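Local atomic coordinates of glutamate receptor 1 (Adineta vaga, PDB entry 4IO2), a protein that probably forms a ligand-gated ion channel of the glutamate receptor family, opened by glutamate bound in the two-lobed extracellular domain described here. Residues G69-L74 with G84-T89; Q59-N64 with G77-A82. One frame throughout, in Å; residues are numbered along the deposited sequence.

Contact 1. Residues G69-L74 with G84-T89; sequences GLVLAL and GDITVT. With GLU (glutamic acid), chain E.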
# COMPACT_ATOMS: atom_id res chain seq x y z
N GLY A 69 22.16 -1.38 0.57
CA GLY A 69 23.27 -0.47 0.89
C GLY A 69 22.84 0.98 1.14
O GLY A 69 23.34 1.66 2.06
N LEU A 70 21.89 1.46 0.35
CA LEU A 70 21.33 2.79 0.54
C LEU A 70 20.63 2.89 1.90
O LEU A 70 20.80 3.90 2.63
CB LEU A 70 20.35 3.12 -0.60
CG LEU A 70 19.66 4.48 -0.51
CD1 LEU A 70 20.63 5.62 -0.57
CD2 LEU A 70 18.64 4.57 -1.61
N VAL A 71 19.84 1.88 2.25
CA VAL A 71 19.15 1.86 3.53
C VAL A 71 20.18 1.90 4.68
O VAL A 71 20.03 2.66 5.64
CB VAL A 71 18.24 0.62 3.61
CG1 VAL A 71 17.69 0.40 4.99
CG2 VAL A 71 17.11 0.76 2.59
N LEU A 72 21.21 1.06 4.58
CA LEU A 72 22.25 1.04 5.60
C LEU A 72 22.99 2.37 5.72
O LEU A 72 23.33 2.81 6.82
CB LEU A 72 23.26 -0.09 5.29
CG LEU A 72 22.71 -1.48 5.59
CD1 LEU A 72 23.53 -2.54 4.85
CD2 LEU A 72 22.71 -1.75 7.07
N ALA A 73 23.23 3.01 4.60
CA ALA A 73 23.89 4.33 4.59
C ALA A 73 23.03 5.35 5.31
O ALA A 73 23.54 6.13 6.13
CB ALA A 73 24.18 4.76 3.16
N LEU A 74 21.71 5.32 5.09
CA LEU A 74 20.86 6.24 5.80
C LEU A 74 20.93 5.94 7.30
O LEU A 74 21.03 6.85 8.13
CB LEU A 74 19.42 6.15 5.29
CG LEU A 74 18.52 7.16 6.00
CD1 LEU A 74 17.52 7.73 5.05
CD2 LEU A 74 17.83 6.56 7.22
N GLY A 84 13.05 6.81 -3.40
CA GLY A 84 13.22 6.07 -4.62
C GLY A 84 12.27 4.90 -4.68
O GLY A 84 11.27 4.79 -3.95
N ASP A 85 12.57 3.98 -5.59
CA ASP A 85 11.85 2.71 -5.73
C ASP A 85 12.40 1.71 -4.72
O ASP A 85 13.02 0.73 -5.08
CB ASP A 85 11.94 2.16 -7.17
CG ASP A 85 13.35 2.11 -7.76
OD1 ASP A 85 14.28 2.77 -7.29
OD2 ASP A 85 13.52 1.39 -8.80
N ILE A 86 12.17 2.03 -3.43
CA ILE A 86 12.75 1.31 -2.31
C ILE A 86 11.66 0.53 -1.60
O ILE A 86 10.72 1.10 -1.03
CB ILE A 86 13.42 2.27 -1.32
CG1 ILE A 86 14.45 3.18 -2.00
CG2 ILE A 86 14.08 1.53 -0.22
CD1 ILE A 86 14.83 4.41 -1.17
N THR A 87 11.74 -0.80 -1.71
CA THR A 87 10.74 -1.66 -1.12
C THR A 87 10.77 -1.68 0.40
O THR A 87 11.83 -1.83 1.02
CB THR A 87 10.88 -3.08 -1.68
OG1 THR A 87 10.84 -3.03 -3.11
CG2 THR A 87 9.76 -4.02 -1.19
N VAL A 88 9.60 -1.58 1.02
CA VAL A 88 9.45 -1.69 2.48
C VAL A 88 9.50 -3.17 2.82
O VAL A 88 8.68 -3.97 2.34
CB VAL A 88 8.13 -1.07 2.91
CG1 VAL A 88 8.01 -1.15 4.42
CG2 VAL A 88 8.04 0.39 2.42
N THR A 89 10.49 -3.58 3.60
CA THR A 89 10.63 -4.98 4.00
C THR A 89 10.80 -5.08 5.51
O THR A 89 11.21 -4.16 6.16
CB THR A 89 11.84 -5.70 3.37
OG1 THR A 89 13.02 -5.18 3.95
CG2 THR A 89 11.90 -5.52 1.83
N GLU E . 12.70 -2.05 -5.04
CA GLU E . 13.83 -2.98 -4.92
C GLU E . 14.44 -2.91 -3.52
O GLU E . 14.12 -1.95 -2.77
CB GLU E . 14.93 -2.71 -5.96
CG GLU E . 14.49 -2.75 -7.43
CD GLU E . 14.13 -4.13 -7.98
OE1 GLU E . 14.34 -5.11 -7.27
OE2 GLU E . 13.71 -4.21 -9.16
OXT GLU E . 15.22 -3.82 -3.16

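Contact 2. Residues Q59-N64 with G77-A82; sequences QLAPPN and GDYDIA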
# COMPACT_ATOMS: atom_id res chain seq x y z
N GLN A 59 21.26 14.16 -3.03
CA GLN A 59 22.54 13.48 -3.17
C GLN A 59 22.35 12.13 -3.84
O GLN A 59 21.70 11.24 -3.29
CB GLN A 59 23.18 13.31 -1.80
CG GLN A 59 23.53 14.61 -1.11
CD GLN A 59 24.76 15.27 -1.70
OE1 GLN A 59 25.66 14.60 -2.19
NE2 GLN A 59 24.81 16.59 -1.66
N LEU A 60 22.91 11.97 -5.03
CA LEU A 60 22.88 10.69 -5.74
C LEU A 60 23.84 9.70 -5.08
O LEU A 60 25.04 10.00 -4.87
CB LEU A 60 23.28 10.92 -7.18
CG LEU A 60 23.36 9.70 -8.13
CD1 LEU A 60 21.98 9.08 -8.29
CD2 LEU A 60 23.96 10.14 -9.47
N ALA A 61 23.32 8.51 -4.77
CA ALA A 61 24.17 7.46 -4.21
C ALA A 61 25.23 7.09 -5.24
O ALA A 61 24.98 7.11 -6.45
CB ALA A 61 23.35 6.25 -3.83
N PRO A 62 26.42 6.75 -4.76
CA PRO A 62 27.48 6.28 -5.66
C PRO A 62 27.03 5.14 -6.55
O PRO A 62 26.21 4.33 -6.15
CB PRO A 62 28.56 5.79 -4.69
CG PRO A 62 28.34 6.57 -3.47
CD PRO A 62 26.86 6.79 -3.36
N PRO A 63 27.61 5.03 -7.75
CA PRO A 63 27.13 4.13 -8.81
C PRO A 63 26.87 2.68 -8.35
O PRO A 63 25.87 2.06 -8.73
CB PRO A 63 28.28 4.13 -9.83
CG PRO A 63 29.15 5.28 -9.48
CD PRO A 63 28.91 5.65 -8.06
N ASN A 64 27.74 2.14 -7.53
CA ASN A 64 27.59 0.73 -7.21
C ASN A 64 26.68 0.40 -6.02
O ASN A 64 26.49 -0.76 -5.67
CB ASN A 64 28.97 0.12 -7.04
CG ASN A 64 29.77 0.14 -8.34
OD1 ASN A 64 29.19 0.05 -9.44
ND2 ASN A 64 31.10 0.28 -8.22
N GLY A 77 23.66 7.49 9.07
CA GLY A 77 23.63 8.95 9.17
C GLY A 77 24.08 9.68 7.92
O GLY A 77 24.22 10.90 7.98
N ASP A 78 24.23 8.97 6.79
CA ASP A 78 24.76 9.57 5.57
C ASP A 78 23.76 10.46 4.86
O ASP A 78 24.14 11.34 4.08
CB ASP A 78 25.23 8.51 4.58
CG ASP A 78 26.38 7.63 5.11
OD1 ASP A 78 26.80 7.75 6.29
OD2 ASP A 78 26.84 6.80 4.30
N TYR A 79 22.49 10.23 5.16
CA TYR A 79 21.37 10.98 4.58
C TYR A 79 20.35 11.19 5.71
O TYR A 79 20.35 10.47 6.70
CB TYR A 79 20.69 10.20 3.44
CG TYR A 79 21.64 9.70 2.36
CD1 TYR A 79 22.22 10.58 1.44
CD2 TYR A 79 21.99 8.37 2.28
CE1 TYR A 79 23.08 10.13 0.46
CE2 TYR A 79 22.86 7.91 1.29
CZ TYR A 79 23.42 8.78 0.39
OH TYR A 79 24.27 8.28 -0.57
N ASP A 80 19.45 12.14 5.51
CA ASP A 80 18.29 12.33 6.39
C ASP A 80 17.10 11.51 5.98
O ASP A 80 16.44 10.92 6.82
CB ASP A 80 17.92 13.81 6.51
CG ASP A 80 19.08 14.62 7.06
OD1 ASP A 80 19.64 14.23 8.13
OD2 ASP A 80 19.45 15.63 6.44
N ILE A 81 16.81 11.51 4.69
CA ILE A 81 15.79 10.62 4.13
C ILE A 81 16.35 10.04 2.83
O ILE A 81 17.32 10.56 2.28
CB ILE A 81 14.42 11.29 3.87
CG1 ILE A 81 14.54 12.42 2.84
CG2 ILE A 81 13.85 11.81 5.18
CD1 ILE A 81 13.18 13.06 2.42
N ALA A 82 15.73 8.99 2.33
CA ALA A 82 16.05 8.45 1.00
C ALA A 82 14.74 8.18 0.24
O ALA A 82 13.80 7.60 0.77
CB ALA A 82 16.93 7.18 1.07
O HOH W 1 25.86 10.04 -1.65

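Contact 1. Residues G69-L74 with G84-T89
Ile86 reaches Leu70 and Val71, consecutive residues of helix 67-75, with two branches set by one torsion: at chi1 -55° CG1 lies anti to the carbonyl carbon and CG2 anti to the backbone N, and the chain runs on extended to CD1. In this clamshell ligand-binding domain of the periplasmic binding protein fold, Ile86 CD1 meets CD2 of Leu70 at 3.8 Å, the two side chains crossing at about a right angle, and Ile86 CG2 faces CG2 of Val71 at 4.2 Å. Leu70 keeps CG anti to its own N (chi1 178°), which brings CD2 to Ile86. The contact is small, buried and wholly apolar, with no hydrogen bond between helix and loop. On its other side the loop holds the glutamate through two backbone groups and one side chain: Asp85 O, Thr87 N and Thr87 OG1. Asp85 centres an inverse gamma turn, closed by a weak bond from Ile86 N to Gly84 O, and its own O accepts a bond from the ligand amino N (2.8 Å). That nitrogen also donates to Thr87 OG1. Arg92, another glutamate-binding residue, packs on both Val71 and Ile86 and takes the O of Thr87 as an acceptor, tying helix, loop and pocket together. Ile86 CA lies 3.6 Å from the ligand O, the same carboxylate oxygen that receives Thr87 N at 2.8 Å along a nearly straight bond (168°).

Contact 2. Residues Q59-N64 with G77-A82
Tyr79, in the loop before strand 81-82, reaches the end of strand 55-60 at Gln59 and the loop after it at Ala61, in a beta-alpha-beta crossover whose helix 67-75 joins strands 55-60 and 81-82; strand 9-14 lies between the two strands in the sheet. The tyrosine contributes the largest share of the buried surface. With chi1 at -52° its CG stands anti to the carbonyl carbon, and the ring stretches toward 59-64 although the CB starts off to the side. Gln59 meets the ring at its edge, near the plane: CB lies 3.9 Å from CE1. The glutamine chain then bends at chi2 (-75°), and in this one of two deposited conformers the amide turns away, where NE2 bonds to Asp57 OD1. Farther out, the phenol oxygen lies against Ala61, 3.7 Å from CA and 3.9 Å from CB. No direct hydrogen bond joins the segments; a water bridges them instead, lying 2.6 Å from Tyr79 OH and donating a weak bond to Leu60 O, at 3.3 Å. An alanine in place of Tyr79 is likely to open a gap beside Gln59 CB and Ala61 and to leave the bridging water without its phenol partner. Over one face of the tyrosine ring, CB of the preceding Asp78 sits 3.9 Å above the plane, offset toward the rim.

Overall arrangement
Both contacts involve helix 67-75 and cross along the chain: contact 1 packs it against the loop 84-89, and contact 2 joins the segments that flank it, with Tyr79 lying on Leu70 and Ala73. Contact 1 is a buried, branched-aliphatic contact beside the glutamate pocket, whereas contact 2 lies nearer the surface and relies on an aromatic side chain, a glutamine root and a water. They also touch each other. Leu70 turns CD2 to contact 1 and CD1 to the Tyr79 ring, 3.7 Å from CE2, and Leu74 packs its CD1 on the backbone of Ile81 and Ala82. A probable hydrogen bond from Asp78 N to Ala73 O, at 3.0 Å, adds a polar link.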